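Long-range contacts in sugar kinase, pfkB family (Thermotoga maritima, PDB 2AJR), which is a probable ATP-dependent, magnesium-binding sugar kinase of the PfkB family, possibly a 1-phosphofructokinase that phosphorylates fructose 1-phosphate: residues A22-I27 and N107-D112; G75-K80 and E101-E106. All coordinates share one frame; numbering follows the deposited sequence.

Interaction 1: A22-I27 and N107-D112. With ACT (acetate ion), chain D.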
loop_
_atom_site.group_PDB
_atom_site.type_symbol
_atom_site.label_atom_id
_atom_site.label_comp_id
_atom_site.label_asym_id
_atom_site.label_seq_id
_atom_site.Cartn_x
_atom_site.Cartn_y
_atom_site.Cartn_z
ATOM N N ALA A 22 12.591 2.145 -2.518
ATOM C CA ALA A 22 11.176 1.989 -2.202
ATOM C C ALA A 22 10.560 3.305 -1.754
ATOM O O ALA A 22 11.255 4.166 -1.242
ATOM C CB ALA A 22 10.989 0.920 -1.148
ATOM N N LEU A 23 9.265 3.464 -1.995
ATOM C CA LEU A 23 8.453 4.422 -1.266
ATOM C C LEU A 23 7.935 3.735 -0.012
ATOM O O LEU A 23 7.294 2.701 -0.090
ATOM C CB LEU A 23 7.268 4.874 -2.109
ATOM C CG LEU A 23 7.654 5.840 -3.213
ATOM C CD1 LEU A 23 6.556 5.917 -4.250
ATOM C CD2 LEU A 23 7.931 7.196 -2.598
ATOM N N ASP A 24 8.226 4.301 1.145
ATOM C CA ASP A 24 7.779 3.742 2.400
ATOM C C ASP A 24 6.473 4.411 2.759
ATOM O O ASP A 24 6.417 5.636 2.896
ATOM C CB ASP A 24 8.805 3.994 3.508
ATOM C CG ASP A 24 9.953 3.020 3.473
ATOM O OD1 ASP A 24 9.693 1.799 3.298
ATOM O OD2 ASP A 24 11.122 3.472 3.630
ATOM N N ARG A 25 5.413 3.620 2.876
ATOM C CA ARG A 25 4.172 4.100 3.441
ATOM C C ARG A 25 4.042 3.630 4.877
ATOM O O ARG A 25 3.747 2.460 5.133
ATOM C CB ARG A 25 2.974 3.617 2.639
ATOM C CG ARG A 25 1.640 4.123 3.256
ATOM C CD ARG A 25 0.606 4.478 2.210
ATOM N NE ARG A 25 0.900 5.741 1.528
ATOM C CZ ARG A 25 0.682 6.957 2.032
ATOM N NH1 ARG A 25 0.167 7.124 3.247
ATOM N NH2 ARG A 25 0.983 8.020 1.305
ATOM N N GLU A 26 4.256 4.556 5.808
ATOM C CA GLU A 26 4.097 4.295 7.239
ATOM C C GLU A 26 2.675 4.657 7.686
ATOM O O GLU A 26 2.122 5.697 7.334
ATOM C CB GLU A 26 5.125 5.094 8.050
ATOM C CG GLU A 26 6.618 4.940 7.628
ATOM C CD GLU A 26 7.400 6.299 7.652
ATOM O OE1 GLU A 26 7.783 6.745 8.778
ATOM O OE2 GLU A 26 7.622 6.909 6.543
ATOM N N ILE A 27 2.080 3.775 8.465
ATOM C CA ILE A 27 0.727 3.953 8.948
ATOM C C ILE A 27 0.789 3.650 10.432
ATOM O O ILE A 27 1.344 2.627 10.822
ATOM C CB ILE A 27 -0.235 2.967 8.260
ATOM C CG1 ILE A 27 -0.010 2.969 6.745
ATOM C CG2 ILE A 27 -1.690 3.303 8.588
ATOM C CD1 ILE A 27 -0.536 1.738 6.061
ATOM N N ASN A 107 6.648 -0.111 -0.197
ATOM C CA ASN A 107 6.572 -0.946 0.998
ATOM C C ASN A 107 5.633 -0.340 2.020
ATOM O O ASN A 107 5.428 0.878 2.048
ATOM C CB ASN A 107 7.956 -1.151 1.616
ATOM C CG ASN A 107 8.868 -1.959 0.721
ATOM O OD1 ASN A 107 8.420 -2.589 -0.241
ATOM N ND2 ASN A 107 10.148 -1.927 1.011
ATOM N N ILE A 108 5.078 -1.198 2.866
ATOM C CA ILE A 108 4.096 -0.777 3.864
ATOM C C ILE A 108 4.556 -1.174 5.262
ATOM O O ILE A 108 4.921 -2.316 5.491
ATOM C CB ILE A 108 2.709 -1.384 3.550
ATOM C CG1 ILE A 108 2.168 -0.774 2.243
ATOM C CG2 ILE A 108 1.754 -1.147 4.697
ATOM C CD1 ILE A 108 0.964 -1.456 1.682
ATOM N N GLU A 109 4.574 -0.211 6.177
ATOM C CA GLU A 109 4.939 -0.461 7.567
ATOM C C GLU A 109 3.815 0.064 8.454
ATOM O O GLU A 109 3.500 1.245 8.430
ATOM C CB GLU A 109 6.270 0.210 7.918
ATOM C CG GLU A 109 7.475 -0.202 7.026
ATOM C CD GLU A 109 7.686 0.732 5.827
ATOM O OE1 GLU A 109 7.185 1.873 5.866
ATOM O OE2 GLU A 109 8.349 0.338 4.848
ATOM N N ILE A 110 3.178 -0.841 9.185
ATOM C CA ILE A 110 2.139 -0.498 10.141
ATOM C C ILE A 110 2.757 -0.546 11.541
ATOM O O ILE A 110 3.298 -1.564 11.959
ATOM C CB ILE A 110 0.947 -1.467 10.024
ATOM C CG1 ILE A 110 0.396 -1.437 8.589
ATOM C CG2 ILE A 110 -0.147 -1.103 11.043
ATOM C CD1 ILE A 110 -0.429 -2.634 8.203
ATOM N N ILE A 111 2.712 0.576 12.247
ATOM C CA ILE A 111 3.425 0.722 13.514
ATOM C C ILE A 111 2.408 0.944 14.600
ATOM O O ILE A 111 1.613 1.876 14.510
ATOM C CB ILE A 111 4.423 1.866 13.432
ATOM C CG1 ILE A 111 5.509 1.501 12.395
ATOM C CG2 ILE A 111 5.040 2.134 14.776
ATOM C CD1 ILE A 111 6.474 2.613 12.055
ATOM N N ASP A 112 2.394 0.040 15.583
ATOM C CA ASP A 112 1.452 0.091 16.719
ATOM C C ASP A 112 2.269 0.443 17.969
ATOM O O ASP A 112 2.894 -0.422 18.587
ATOM C CB ASP A 112 0.727 -1.260 16.877
ATOM C CG ASP A 112 -0.264 -1.285 18.046
ATOM O OD1 ASP A 112 -0.308 -0.332 18.866
ATOM O OD2 ASP A 112 -1.023 -2.283 18.138
HETATM C C ACT D . 13.365 0.447 3.481
HETATM O O ACT D . 12.238 -0.021 3.032
HETATM O OXT ACT D . 13.393 1.624 3.974
HETATM C CH3 ACT D . 14.654 -0.320 3.399
#
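Asp-24 and Glu-109 meet carboxylate to carboxylate, OD1 of Asp-24 only 2.5 Å from OE2 of Glu-109 with the two planes 72° apart; so close an approach suggests that one of the two acids is protonated. The Asp-24 CG stands beside the backbone N, anti to the carbonyl carbon. OD2 of Asp-24 forms a salt bridge with Lys-310, and OXT of an acetate, probably from the crystallisation liquor, sits 2.9 Å from that same OD2. An asparagine here removes the charge on this side chain and would probably leave Lys-310 without its salt-bridge mate and Glu-109 without its carboxyl partner. Asn-107 is on the same face: its OD1 accepts from the backbone N of Phe-123, while ND2 makes a weak bond, 3.5 Å, to O of the acetate. Glu-26 sends OE1 to the backbone N of Lys-310, its CG 3.6 Å from Glu-109 OE1. The backbones pair as parallel strands, the inner two of a four-stranded sheet that stands apart from the large sheet, as the lid of PfkB kinases does. Strand 46-51 flanks it beyond 22-27 and strand 117-122 beyond 107-112. Across the join Leu-23 O accepts from Asn-107 N, Asn-107 O from Arg-25 N, Arg-25 O from Glu-109 N, Glu-109 O from Ile-27 N and Ile-27 O from Ile-111 N. The Asn-107 N bond is the most bent, 138° at hydrogen; that from Arg-25 N is nearly straight at 175°. On the face of Arg-25, Ile-27 CD1 packs 3.9 Å from Ile-108 CG2 and 4.2 Å from Ile-110 CG1. The second subunit closes over this apolar face: its Ile-108 packs on Ile-27, its Ile-27 on Ile-108, and its Phe-123 receives Arg-25 in a cation-pi contact.

Interaction 2: G75-K80 and E101-E106; sequences GGYMGK and EGETRE
Gly-75 and Thr-104 join the backbones where strand 68-75 gives way to helix 76-89: Thr-104 N donates to Gly-75 O at 3.1 Å, arriving above the carbonyl plane, while Gly-79 N reaches the same oxygen from the opposite face. The Thr-104 hydroxyl completes the link, its OG1 accepting from Gly-75 N at 2.9 Å. Glu-103 bonds to the first turn of the helix through its side chain. Its CG stands anti to the carbonyl carbon (chi1 -66°) and the chain bends at chi2, bringing the carboxylate to the helix N-terminus. There OE1 takes Met-78 N on its syn lone pair at 3.0 Å, in a nearly straight bond of 173°, and OE2 accepts from Tyr-77 N at 3.1 Å. Two N-H hydrogen bonds thus hold the carboxylate, whose negative charge would probably be favoured by the helix dipole. OE2 also lies 3.4 Å from Tyr-77 CD2, with the ring and carboxylate planes 25° apart. Gly-76 has positive phi, and a CB on it would collide with this OE2; one on Gly-75 would strike Gly-102 O. Selenomethionine Met-78 lays CB and CG against Thr-104 O, CG at 3.3 Å, and its chain then turns away. In the second subunit Glu-84 bonds to Tyr-77 OH and Met-48 packs on Met-78. The contact therefore ties the start of helix 76-89, which follows a strand of the large sheet, to the loop leading from that sheet's outermost strand 93-100 into strand 105-112 of the small sheet, with Met-78 resting on Leu-23 of strand 22-28.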
loop_
_atom_site.group_PDB
_atom_site.type_symbol
_atom_site.label_atom_id
_atom_site.label_comp_id
_atom_site.label_asym_id
_atom_site.label_seq_id
_atom_site.Cartn_x
_atom_site.Cartn_y
_atom_site.Cartn_z
ATOM N N GLY A 75 11.415 3.353 -11.438
ATOM C CA GLY A 75 10.527 3.193 -12.586
ATOM C C GLY A 75 9.085 3.534 -12.346
ATOM O O GLY A 75 8.636 3.583 -11.213
ATOM N N GLY A 76 8.360 3.756 -13.436
ATOM C CA GLY A 76 6.923 4.016 -13.388
ATOM C C GLY A 76 6.460 5.189 -12.547
ATOM O O GLY A 76 7.215 6.121 -12.276
ATOM N N TYR A 77 5.198 5.125 -12.138
ATOM C CA TYR A 77 4.570 6.157 -11.320
ATOM C C TYR A 77 5.249 6.340 -9.971
ATOM O O TYR A 77 5.467 7.473 -9.522
ATOM C CB TYR A 77 3.109 5.805 -11.054
ATOM C CG TYR A 77 2.220 5.777 -12.271
ATOM C CD1 TYR A 77 1.984 6.938 -13.029
ATOM C CD2 TYR A 77 1.581 4.597 -12.644
ATOM C CE1 TYR A 77 1.138 6.909 -14.132
ATOM C CE2 TYR A 77 0.739 4.553 -13.742
ATOM C CZ TYR A 77 0.518 5.708 -14.483
ATOM O OH TYR A 77 -0.328 5.621 -15.569
HETATM N N MSE A 78 5.560 5.228 -9.315
HETATM C CA MSE A 78 6.189 5.277 -8.016
HETATM C C MSE A 78 7.581 5.872 -8.158
HETATM O O MSE A 78 8.042 6.650 -7.309
HETATM C CB MSE A 78 6.274 3.876 -7.418
HETATM C CG MSE A 78 4.919 3.195 -7.199
HETATM SE SE MSE A 78 3.694 4.228 -6.074
HETATM C CE MSE A 78 2.558 5.092 -7.375
ATOM N N GLY A 79 8.251 5.529 -9.248
ATOM C CA GLY A 79 9.562 6.082 -9.498
ATOM C C GLY A 79 9.523 7.591 -9.535
ATOM O O GLY A 79 10.365 8.243 -8.927
ATOM N N LYS A 80 8.541 8.146 -10.239
ATOM C CA LYS A 80 8.442 9.596 -10.389
ATOM C C LYS A 80 8.252 10.279 -9.051
ATOM O O LYS A 80 8.899 11.287 -8.761
ATOM C CB LYS A 80 7.285 9.997 -11.321
ATOM C CG LYS A 80 6.963 11.499 -11.275
ATOM C CD LYS A 80 6.279 12.009 -12.560
ATOM C CE LYS A 80 5.908 13.514 -12.480
ATOM N NZ LYS A 80 5.267 13.915 -11.150
ATOM N N GLU A 101 11.550 0.087 -16.971
ATOM C CA GLU A 101 10.148 -0.196 -17.262
ATOM C C GLU A 101 9.683 -0.950 -16.035
ATOM O O GLU A 101 10.363 -1.862 -15.585
ATOM C CB GLU A 101 10.054 -1.055 -18.546
ATOM C CG GLU A 101 8.707 -1.054 -19.317
ATOM C CD GLU A 101 8.331 0.310 -19.910
ATOM O OE1 GLU A 101 9.070 0.814 -20.791
ATOM O OE2 GLU A 101 7.281 0.880 -19.510
ATOM N N GLY A 102 8.575 -0.567 -15.430
ATOM C CA GLY A 102 8.133 -1.274 -14.216
ATOM C C GLY A 102 8.139 -0.345 -13.032
ATOM O O GLY A 102 8.786 0.689 -13.061
ATOM N N GLU A 103 7.420 -0.721 -11.984
ATOM C CA GLU A 103 7.200 0.163 -10.851
ATOM C C GLU A 103 8.233 0.019 -9.737
ATOM O O GLU A 103 8.543 -1.091 -9.306
ATOM C CB GLU A 103 5.807 -0.080 -10.276
ATOM C CG GLU A 103 4.677 0.316 -11.230
ATOM C CD GLU A 103 4.472 1.832 -11.364
ATOM O OE1 GLU A 103 4.756 2.559 -10.392
ATOM O OE2 GLU A 103 4.013 2.284 -12.440
ATOM N N THR A 104 8.754 1.149 -9.274
ATOM C CA THR A 104 9.477 1.176 -8.028
ATOM C C THR A 104 8.533 0.692 -6.923
ATOM O O THR A 104 7.378 1.089 -6.868
ATOM C CB THR A 104 9.975 2.576 -7.704
ATOM O OG1 THR A 104 11.009 2.935 -8.630
ATOM C CG2 THR A 104 10.528 2.629 -6.260
ATOM N N ARG A 105 9.018 -0.167 -6.044
ATOM C CA ARG A 105 8.143 -0.782 -5.063
ATOM C C ARG A 105 7.622 0.200 -4.023
ATOM O O ARG A 105 8.286 1.165 -3.685
ATOM C CB ARG A 105 8.862 -1.937 -4.379
ATOM C CG ARG A 105 10.013 -1.536 -3.461
ATOM C CD ARG A 105 11.096 -2.541 -3.584
ATOM N NE ARG A 105 12.267 -2.285 -2.750
ATOM C CZ ARG A 105 12.541 -2.911 -1.608
ATOM N NH1 ARG A 105 11.720 -3.823 -1.118
ATOM N NH2 ARG A 105 13.634 -2.601 -0.931
ATOM N N GLU A 106 6.415 -0.026 -3.537
ATOM C CA GLU A 106 5.942 0.705 -2.377
ATOM C C GLU A 106 5.869 -0.318 -1.260
ATOM O O GLU A 106 5.147 -1.299 -1.382
ATOM C CB GLU A 106 4.581 1.363 -2.619
ATOM C CG GLU A 106 4.076 2.198 -1.403
ATOM C CD GLU A 106 2.673 2.847 -1.575
ATOM O OE1 GLU A 106 1.784 2.223 -2.196
ATOM O OE2 GLU A 106 2.453 3.975 -1.055
#

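Strand 105-112 runs through both contacts, whose centres are about 17 Å apart: interaction 2 holds the approach to the strand and interaction 1 pairs its continuation with 22-27. They meet at Leu-23, whose N lies 3.0 Å from Arg-105 O, a probable hydrogen bond extending the parallel pairing, and whose CD1 packs 3.5 Å from Met-78 O. Both contacts also reach the second subunit. Interaction 1 is the one near the metal: the Ile-111 side chain is about 7 Å from the bound magnesium ion and about 5 Å from that of its ligand His-267, and the Glu-26 side chain is about 4 Å from that of Glu-309. Interaction 2 lies away from this site.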